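Local coordinates for metazoan TIR-STING fusion (Crassostrea gigas, PDB 6WT6), which is of unassigned function but joins a TIR domain to a STING-type ligand-binding domain in one chain, two copies forming the assembly, at residues Leu89-Ala94 with Ser98-Phe103; Asn174-Phe179 with Tyr310-Arg315; Gly186-Ile191 with Arg315-Asp320. One frame throughout, in Å; residues are numbered along the deposited sequence.

In the fold
Interaction 1 lies in the TIR domain, whereas interactions 2 and 3 both join helix 176-204 to helix 299-319 in the STING ligand-binding domain. The centres of interactions 2 and 3 are 12 Å apart, and these two contacts share Arg-315. The touching residues of interaction 2 are all buried; interactions 1 and 3, though mostly buried, include partly exposed residues, Ala-94 and Ser-98 in 1, Lys-189 in 3. Interaction 1 sets an indole against a strand end, and interaction 2 presses small side chains and a histidine together without a hydrogen bond. Interaction 3, where helix 299-319 ends, adds a salt bridge to leucine packing. Each contact also has residues touching the second subunit.

Interaction 1: residues Leu89-Ala94 with Ser98-Phe103; sequences LVISPA and SEWSKF
The carbonyl oxygen of Val-90 accepts a hydrogen bond from Ser-95 OG, in the short helix 93-97, while the indole of Trp-100 closes in on the same oxygen. Trp-100 CH2 stands 3.6 Å from Val-90 O, coming at it obliquely. With CG anti to the backbone nitrogen (chi1 170°), the indole reaches back to the strand, six-membered ring foremost. Ile-91 meets that ring at its edge, near the ring plane, its CG1 lying 4.4 Å from Trp-100 CH2. Met-105 of helix 104-108 touches both side chains, and Trp-100 NE1 makes a weak hydrogen bond to Ser-36 OG.

Strand 84-91 runs inside the parallel sheet of the TIR domain. The broad indole is large enough to touch Val-90 O, Ile-91 and Met-105 at once. Small serines handle the turns: Ser-92 caps helix 93-97 through OG and Ser-95 N, and Ser-98 OG bonds back to Ser-95 O while lying 3.6 Å from Ala-94 O. Because the indole offers mostly carbon to Val-90 and Ile-91, the two segments are joined chiefly by van der Waals contact, while Ser-95 OG hydrogen-bonds Val-90 O and Ser-92 and Ser-98 bond at the two ends of the helix.

Interaction 2: residues Asn174-Phe179 with Tyr310-Arg315; sequences NLAHGF and YLTLKR
Thr-312 fits against Ala-176 and His-177, and its two branches divide the work. Its methyl CG2 sits over one face of the His-177 imidazole, 4.1 Å from the ring centroid and 12° off the ring normal, which makes a CH-pi contact near the centre of the ring. Its hydroxyl OG1 lies 3.6 Å from Ala-176 CB. The hydroxyl is itself bonded to Arg-308 O, one turn back in the same helix; this bond goes with OG1 lying beside the backbone nitrogen (chi1 -54°), a torsion that sends CG2 anti to that nitrogen and out over the imidazole. A methyl at 176 lets the backbones come close, the Ala-176 and Thr-312 CA atoms being 6.4 Å apart.

Here the start of helix 176-204 leans on the second half of helix 299-319 within the STING ligand-binding domain. Asn-174 OD1 makes a weak capping bond with Ala-176 N, 3.4 Å long, just ahead of the first turn. Phe-179 packs on Gly-178 of the second subunit, at the dimer interface.

Toward Arg-315, which is partly exposed, the fit is looser. Its NH1 stays 5.9 Å from His-177 NE2, without contact, and lies close to the like charge of Arg-115 of the second subunit. Asp-110 of the second subunit would probably ease this crowding of basic groups and could favour a protonated imidazole: it meets the arginine in a long, weak ion pair and His-177 NE2 in a weak hydrogen bond.

Interaction 3: residues Gly186-Ile191 with Arg315-Asp320; sequences GYLKII and RILDTD
Two long helices of the STING ligand-binding domain, 176-204 and 299-319, are joined here through Leu-188 and Lys-189 on the first and Leu-317 and Asp-320 on the second. The leucines make the apolar part. Leu-188 CD1 lies 3.9 Å from Leu-317 CD2 and 4.1 Å from Leu-317 CD1, so a single methyl faces the forked end of its partner, the two side chains crossing at about a right angle. Branched and flexible, leucine suits such a span, for the nearest CA atoms of the helices, those of Lys-189 and Leu-317, are still 8.6 Å apart.

Beside them Lys-189 NZ forms a salt bridge with Asp-320 OD2 at 2.6 Å, meeting the oxygen on its syn side, 19° out of the carboxylate plane. A bend in the lysine chain (chi2 59°) helps bring the ammonium there, and the lysine methylene CD runs 3.4 Å from the same Asp-320 OD2. Asp-320 is the first residue to leave the helix, and its carboxylate is held from several directions: Tyr-184 OH also bonds OD2, and Glu-322 N bonds OD1. Glu-322 gives Lys-189 a second acidic partner. Two carboxylates around one ammonium should steady its positive charge, while the bonds to a buried Asp-320 probably keep that acid ionised and fix the exit of helix 299-319 against its neighbour.

Interaction 1: residues Leu89-Ala94 with Ser98-Phe103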
loop_
_atom_site.group_PDB
_atom_site.type_symbol
_atom_site.label_atom_id
_atom_site.label_comp_id
_atom_site.label_asym_id
_atom_site.label_seq_id
_atom_site.Cartn_x
_atom_site.Cartn_y
_atom_site.Cartn_z
ATOM N N LEU A 89 -17.948 7.692 -15.524
ATOM C CA LEU A 89 -18.149 8.713 -14.503
ATOM C C LEU A 89 -18.920 9.880 -15.106
ATOM O O LEU A 89 -18.461 10.496 -16.073
ATOM C CB LEU A 89 -16.813 9.199 -13.940
ATOM C CG LEU A 89 -15.916 8.201 -13.203
ATOM C CD1 LEU A 89 -14.632 8.886 -12.754
ATOM C CD2 LEU A 89 -16.639 7.588 -12.014
ATOM N N VAL A 90 -20.085 10.183 -14.535
ATOM C CA VAL A 90 -20.902 11.315 -14.963
ATOM C C VAL A 90 -20.546 12.490 -14.055
ATOM O O VAL A 90 -21.060 12.611 -12.942
ATOM C CB VAL A 90 -22.395 10.992 -14.912
ATOM C CG1 VAL A 90 -23.205 12.154 -15.467
ATOM C CG2 VAL A 90 -22.689 9.711 -15.677
ATOM N N ILE A 91 -19.669 13.364 -14.539
ATOM C CA ILE A 91 -19.089 14.434 -13.737
ATOM C C ILE A 91 -19.665 15.757 -14.223
ATOM O O ILE A 91 -19.340 16.227 -15.321
ATOM C CB ILE A 91 -17.558 14.431 -13.815
ATOM C CG1 ILE A 91 -17.008 13.110 -13.274
ATOM C CG2 ILE A 91 -16.989 15.616 -13.051
ATOM C CD1 ILE A 91 -15.501 13.048 -13.231
ATOM N N SER A 92 -20.511 16.366 -13.394
ATOM C CA SER A 92 -21.157 17.641 -13.684
ATOM C C SER A 92 -20.704 18.679 -12.663
ATOM O O SER A 92 -19.936 18.345 -11.751
ATOM C CB SER A 92 -22.678 17.475 -13.662
ATOM O OG SER A 92 -23.141 17.177 -12.355
ATOM N N PRO A 93 -21.127 19.944 -12.777
ATOM C CA PRO A 93 -20.857 20.883 -11.676
ATOM C C PRO A 93 -21.476 20.449 -10.361
ATOM O O PRO A 93 -20.870 20.643 -9.301
ATOM C CB PRO A 93 -21.455 22.203 -12.187
ATOM C CG PRO A 93 -22.369 21.815 -13.307
ATOM C CD PRO A 93 -21.700 20.643 -13.941
ATOM N N ALA A 94 -22.669 19.853 -10.399
ATOM C CA ALA A 94 -23.314 19.392 -9.176
ATOM C C ALA A 94 -22.699 18.100 -8.656
ATOM O O ALA A 94 -22.752 17.836 -7.449
ATOM C CB ALA A 94 -24.814 19.201 -9.408
ATOM N N SER A 98 -21.572 17.017 -4.324
ATOM C CA SER A 98 -22.518 16.090 -3.723
ATOM C C SER A 98 -21.896 15.116 -2.736
ATOM O O SER A 98 -22.623 14.257 -2.224
ATOM C CB SER A 98 -23.218 15.292 -4.822
ATOM O OG SER A 98 -22.273 14.700 -5.695
ATOM N N GLU A 99 -20.586 15.211 -2.479
ATOM C CA GLU A 99 -19.824 14.239 -1.693
ATOM C C GLU A 99 -19.687 12.919 -2.446
ATOM O O GLU A 99 -18.815 12.104 -2.127
ATOM C CB GLU A 99 -20.454 14.001 -0.317
ATOM C CG GLU A 99 -20.528 15.232 0.564
ATOM C CD GLU A 99 -21.394 15.009 1.790
ATOM O OE1 GLU A 99 -22.191 15.910 2.132
ATOM O OE2 GLU A 99 -21.287 13.924 2.406
ATOM N N TRP A 100 -20.549 12.697 -3.441
ATOM C CA TRP A 100 -20.339 11.599 -4.376
ATOM C C TRP A 100 -18.983 11.723 -5.058
ATOM O O TRP A 100 -18.332 10.713 -5.348
ATOM C CB TRP A 100 -21.465 11.570 -5.411
ATOM C CG TRP A 100 -21.226 10.628 -6.558
ATOM C CD1 TRP A 100 -21.613 9.320 -6.644
ATOM C CD2 TRP A 100 -20.554 10.929 -7.789
ATOM N NE1 TRP A 100 -21.219 8.788 -7.850
ATOM C CE2 TRP A 100 -20.567 9.755 -8.569
ATOM C CE3 TRP A 100 -19.939 12.074 -8.303
ATOM C CZ2 TRP A 100 -19.993 9.696 -9.837
ATOM C CZ3 TRP A 100 -19.363 12.012 -9.558
ATOM C CH2 TRP A 100 -19.400 10.832 -10.314
ATOM N N SER A 101 -18.543 12.958 -5.323
ATOM C CA SER A 101 -17.205 13.191 -5.852
ATOM C C SER A 101 -16.115 12.832 -4.848
ATOM O O SER A 101 -14.975 12.574 -5.252
ATOM C CB SER A 101 -17.061 14.649 -6.279
ATOM O OG SER A 101 -17.251 15.519 -5.175
ATOM N N LYS A 102 -16.436 12.814 -3.556
ATOM C CA LYS A 102 -15.483 12.488 -2.502
ATOM C C LYS A 102 -15.631 11.064 -1.986
ATOM O O LYS A 102 -14.919 10.681 -1.052
ATOM C CB LYS A 102 -15.637 13.468 -1.330
ATOM C CG LYS A 102 -15.357 14.927 -1.673
ATOM C CD LYS A 102 -13.865 15.211 -1.769
ATOM C CE LYS A 102 -13.605 16.687 -2.041
ATOM N NZ LYS A 102 -12.165 17.047 -1.901
ATOM N N PHE A 103 -16.532 10.271 -2.564
ATOM C CA PHE A 103 -16.826 8.950 -2.026
ATOM C C PHE A 103 -16.940 7.913 -3.136
ATOM O O PHE A 103 -15.959 7.238 -3.466
ATOM C CB PHE A 103 -18.112 8.999 -1.196
ATOM C CG PHE A 103 -18.231 7.889 -0.193
ATOM C CD1 PHE A 103 -17.328 7.784 0.850
ATOM C CD2 PHE A 103 -19.255 6.963 -0.284
ATOM C CE1 PHE A 103 -17.436 6.767 1.776
ATOM C CE2 PHE A 103 -19.370 5.945 0.641
ATOM C CZ PHE A 103 -18.458 5.846 1.671
#

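Interaction 2: residues Asn174-Phe179 with Tyr310-Arg315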
loop_
_atom_site.group_PDB
_atom_site.type_symbol
_atom_site.label_atom_id
_atom_site.label_comp_id
_atom_site.label_asym_id
_atom_site.label_seq_id
_atom_site.Cartn_x
_atom_site.Cartn_y
_atom_site.Cartn_z
ATOM N N ASN A 174 1.358 2.065 -6.161
ATOM C CA ASN A 174 2.377 2.251 -5.136
ATOM C C ASN A 174 2.073 1.368 -3.930
ATOM O O ASN A 174 0.950 1.354 -3.418
ATOM C CB ASN A 174 2.465 3.721 -4.717
ATOM C CG ASN A 174 3.728 4.026 -3.914
ATOM O OD1 ASN A 174 4.682 3.247 -3.911
ATOM N ND2 ASN A 174 3.736 5.165 -3.230
ATOM N N LEU A 175 3.082 0.615 -3.489
ATOM C CA LEU A 175 2.968 -0.302 -2.363
ATOM C C LEU A 175 3.448 0.301 -1.049
ATOM O O LEU A 175 3.173 -0.273 0.014
ATOM C CB LEU A 175 3.771 -1.589 -2.642
ATOM C CG LEU A 175 3.408 -2.407 -3.883
ATOM C CD1 LEU A 175 4.505 -3.409 -4.224
ATOM C CD2 LEU A 175 2.082 -3.124 -3.664
ATOM N N ALA A 176 4.136 1.447 -1.096
ATOM C CA ALA A 176 4.835 1.968 0.076
ATOM C C ALA A 176 3.903 2.140 1.272
ATOM O O ALA A 176 4.176 1.631 2.366
ATOM C CB ALA A 176 5.510 3.297 -0.269
ATOM N N HIS A 177 2.790 2.851 1.082
ATOM C CA HIS A 177 1.980 3.257 2.225
ATOM C C HIS A 177 1.262 2.074 2.858
ATOM O O HIS A 177 1.184 1.977 4.089
ATOM C CB HIS A 177 0.992 4.343 1.804
ATOM C CG HIS A 177 1.636 5.676 1.586
ATOM N ND1 HIS A 177 1.569 6.695 2.512
ATOM C CD2 HIS A 177 2.390 6.144 0.563
ATOM C CE1 HIS A 177 2.239 7.740 2.058
ATOM N NE2 HIS A 177 2.749 7.431 0.879
ATOM N N GLY A 178 0.732 1.164 2.042
ATOM C CA GLY A 178 0.103 -0.021 2.599
ATOM C C GLY A 178 1.085 -0.883 3.367
ATOM O O GLY A 178 0.804 -1.323 4.484
ATOM N N PHE A 179 2.259 -1.129 2.777
ATOM C CA PHE A 179 3.296 -1.895 3.463
ATOM C C PHE A 179 3.718 -1.208 4.756
ATOM O O PHE A 179 3.746 -1.833 5.823
ATOM C CB PHE A 179 4.512 -2.091 2.547
ATOM C CG PHE A 179 4.329 -3.153 1.488
ATOM C CD1 PHE A 179 3.188 -3.936 1.449
ATOM C CD2 PHE A 179 5.316 -3.374 0.540
ATOM C CE1 PHE A 179 3.030 -4.908 0.472
ATOM C CE2 PHE A 179 5.163 -4.351 -0.435
ATOM C CZ PHE A 179 4.019 -5.116 -0.468
ATOM N N TYR A 310 10.849 2.098 2.072
ATOM C CA TYR A 310 11.899 2.428 3.029
ATOM C C TYR A 310 11.759 3.860 3.527
ATOM O O TYR A 310 11.870 4.127 4.729
ATOM C CB TYR A 310 13.260 2.197 2.363
ATOM C CG TYR A 310 14.475 2.522 3.196
ATOM C CD1 TYR A 310 14.745 1.834 4.370
ATOM C CD2 TYR A 310 15.378 3.491 2.783
ATOM C CE1 TYR A 310 15.865 2.125 5.120
ATOM C CE2 TYR A 310 16.498 3.787 3.525
ATOM C CZ TYR A 310 16.739 3.100 4.692
ATOM O OH TYR A 310 17.856 3.394 5.436
ATOM N N LEU A 311 11.485 4.791 2.615
ATOM C CA LEU A 311 11.328 6.190 2.990
ATOM C C LEU A 311 10.060 6.415 3.812
ATOM O O LEU A 311 10.074 7.172 4.791
ATOM C CB LEU A 311 11.317 7.049 1.728
ATOM C CG LEU A 311 11.047 8.545 1.841
ATOM C CD1 LEU A 311 12.007 9.186 2.829
ATOM C CD2 LEU A 311 11.180 9.184 0.465
ATOM N N THR A 312 8.955 5.772 3.428
ATOM C CA THR A 312 7.698 5.988 4.138
ATOM C C THR A 312 7.758 5.417 5.550
ATOM O O THR A 312 7.264 6.036 6.499
ATOM C CB THR A 312 6.536 5.369 3.362
ATOM O OG1 THR A 312 6.528 5.878 2.023
ATOM C CG2 THR A 312 5.214 5.713 4.034
ATOM N N LEU A 313 8.360 4.236 5.706
ATOM C CA LEU A 313 8.510 3.658 7.036
ATOM C C LEU A 313 9.347 4.564 7.934
ATOM O O LEU A 313 9.045 4.724 9.122
ATOM C CB LEU A 313 9.134 2.264 6.931
ATOM C CG LEU A 313 9.244 1.439 8.216
ATOM C CD1 LEU A 313 7.872 1.208 8.854
ATOM C CD2 LEU A 313 9.939 0.111 7.947
ATOM N N LYS A 314 10.389 5.186 7.378
ATOM C CA LYS A 314 11.242 6.039 8.200
ATOM C C LYS A 314 10.550 7.345 8.575
ATOM O O LYS A 314 10.822 7.897 9.645
ATOM C CB LYS A 314 12.560 6.309 7.477
ATOM C CG LYS A 314 13.424 5.069 7.342
ATOM C CD LYS A 314 14.571 5.277 6.367
ATOM C CE LYS A 314 15.777 5.897 7.049
ATOM N NZ LYS A 314 15.863 7.357 6.815
ATOM N N ARG A 315 9.659 7.854 7.719
ATOM C CA ARG A 315 8.893 9.040 8.083
ATOM C C ARG A 315 7.954 8.746 9.246
ATOM O O ARG A 315 7.807 9.565 10.161
ATOM C CB ARG A 315 8.094 9.553 6.884
ATOM C CG ARG A 315 8.922 9.906 5.664
ATOM C CD ARG A 315 8.515 11.258 5.115
ATOM N NE ARG A 315 8.991 11.474 3.753
ATOM C CZ ARG A 315 8.223 11.373 2.674
ATOM N NH1 ARG A 315 6.940 11.063 2.804
ATOM N NH2 ARG A 315 8.731 11.589 1.469
#

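Interaction 3: residues Gly186-Ile191 with Arg315-Asp320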
loop_
_atom_site.group_PDB
_atom_site.type_symbol
_atom_site.label_atom_id
_atom_site.label_comp_id
_atom_site.label_asym_id
_atom_site.label_seq_id
_atom_site.Cartn_x
_atom_site.Cartn_y
_atom_site.Cartn_z
ATOM N N GLY A 186 0.686 -2.924 12.688
ATOM C CA GLY A 186 0.541 -4.343 12.934
ATOM C C GLY A 186 1.657 -4.973 13.730
ATOM O O GLY A 186 1.514 -6.120 14.162
ATOM N N TYR A 187 2.755 -4.255 13.961
ATOM C CA TYR A 187 3.938 -4.879 14.545
ATOM C C TYR A 187 4.853 -3.877 15.242
ATOM O O TYR A 187 5.028 -3.941 16.464
ATOM C CB TYR A 187 4.719 -5.632 13.455
ATOM C CG TYR A 187 5.945 -6.366 13.952
ATOM C CD1 TYR A 187 5.830 -7.425 14.846
ATOM C CD2 TYR A 187 7.214 -6.014 13.519
ATOM C CE1 TYR A 187 6.952 -8.104 15.305
ATOM C CE2 TYR A 187 8.343 -6.694 13.967
ATOM C CZ TYR A 187 8.205 -7.733 14.860
ATOM O OH TYR A 187 9.316 -8.408 15.313
ATOM N N LEU A 188 5.457 -2.963 14.472
ATOM C CA LEU A 188 6.473 -2.076 15.034
ATOM C C LEU A 188 5.899 -1.219 16.158
ATOM O O LEU A 188 6.498 -1.111 17.234
ATOM C CB LEU A 188 7.084 -1.206 13.932
ATOM C CG LEU A 188 8.008 -1.911 12.919
ATOM C CD1 LEU A 188 8.729 -0.905 12.019
ATOM C CD2 LEU A 188 9.011 -2.808 13.627
ATOM N N LYS A 189 4.724 -0.623 15.938
ATOM C CA LYS A 189 4.085 0.204 16.960
ATOM C C LYS A 189 3.804 -0.580 18.237
ATOM O O LYS A 189 3.747 0.013 19.322
ATOM C CB LYS A 189 2.791 0.813 16.406
ATOM C CG LYS A 189 2.024 1.725 17.359
ATOM C CD LYS A 189 2.864 2.906 17.831
ATOM C CE LYS A 189 2.023 3.900 18.616
ATOM N NZ LYS A 189 2.817 5.049 19.130
ATOM N N ILE A 190 3.667 -1.903 18.138
ATOM C CA ILE A 190 3.360 -2.723 19.306
ATOM C C ILE A 190 4.623 -3.034 20.107
ATOM O O ILE A 190 4.637 -2.918 21.338
ATOM C CB ILE A 190 2.643 -4.013 18.871
ATOM C CG1 ILE A 190 1.397 -3.675 18.056
ATOM C CG2 ILE A 190 2.287 -4.861 20.084
ATOM C CD1 ILE A 190 0.785 -4.872 17.348
ATOM N N ILE A 191 5.709 -3.416 19.427
ATOM C CA ILE A 191 6.867 -3.979 20.115
ATOM C C ILE A 191 7.955 -2.941 20.384
ATOM O O ILE A 191 8.638 -3.012 21.412
ATOM C CB ILE A 191 7.427 -5.181 19.327
ATOM C CG1 ILE A 191 7.837 -4.776 17.911
ATOM C CG2 ILE A 191 6.395 -6.304 19.267
ATOM C CD1 ILE A 191 9.322 -4.835 17.676
ATOM N N ARG A 315 9.659 7.854 7.719
ATOM C CA ARG A 315 8.893 9.040 8.083
ATOM C C ARG A 315 7.954 8.746 9.246
ATOM O O ARG A 315 7.807 9.565 10.161
ATOM C CB ARG A 315 8.094 9.553 6.884
ATOM C CG ARG A 315 8.922 9.906 5.664
ATOM C CD ARG A 315 8.515 11.258 5.115
ATOM N NE ARG A 315 8.991 11.474 3.753
ATOM C CZ ARG A 315 8.223 11.373 2.674
ATOM N NH1 ARG A 315 6.940 11.063 2.804
ATOM N NH2 ARG A 315 8.731 11.589 1.469
ATOM N N ILE A 316 7.310 7.577 9.227
ATOM C CA ILE A 316 6.370 7.222 10.284
ATOM C C ILE A 316 7.104 6.994 11.598
ATOM O O ILE A 316 6.691 7.494 12.651
ATOM C CB ILE A 316 5.556 5.985 9.869
ATOM C CG1 ILE A 316 4.756 6.273 8.598
ATOM C CG2 ILE A 316 4.642 5.543 11.000
ATOM C CD1 ILE A 316 4.150 5.042 7.986
ATOM N N LEU A 317 8.203 6.237 11.558
ATOM C CA LEU A 317 8.931 5.919 12.783
ATOM C C LEU A 317 9.521 7.172 13.421
ATOM O O LEU A 317 9.426 7.355 14.642
ATOM C CB LEU A 317 10.029 4.891 12.496
ATOM C CG LEU A 317 9.578 3.481 12.090
ATOM C CD1 LEU A 317 10.763 2.627 11.658
ATOM C CD2 LEU A 317 8.813 2.793 13.213
ATOM N N ASP A 318 10.128 8.051 12.618
ATOM C CA ASP A 318 10.717 9.265 13.176
ATOM C C ASP A 318 9.666 10.278 13.608
ATOM O O ASP A 318 9.972 11.167 14.407
ATOM C CB ASP A 318 11.679 9.903 12.175
ATOM C CG ASP A 318 12.966 9.124 12.038
ATOM O OD1 ASP A 318 13.283 8.342 12.958
ATOM O OD2 ASP A 318 13.662 9.289 11.015
ATOM N N THR A 319 8.441 10.166 13.096
ATOM C CA THR A 319 7.350 11.006 13.576
ATOM C C THR A 319 6.895 10.585 14.970
ATOM O O THR A 319 6.482 11.432 15.771
ATOM C CB THR A 319 6.188 10.949 12.577
ATOM O OG1 THR A 319 6.462 11.826 11.477
ATOM C CG2 THR A 319 4.860 11.339 13.226
ATOM N N ASP A 320 6.992 9.293 15.282
ATOM C CA ASP A 320 6.507 8.759 16.546
ATOM C C ASP A 320 7.636 8.791 17.570
ATOM O O ASP A 320 8.621 8.058 17.409
ATOM C CB ASP A 320 5.993 7.340 16.350
ATOM C CG ASP A 320 5.322 6.777 17.579
ATOM O OD1 ASP A 320 5.408 7.400 18.657
ATOM O OD2 ASP A 320 4.699 5.702 17.463
#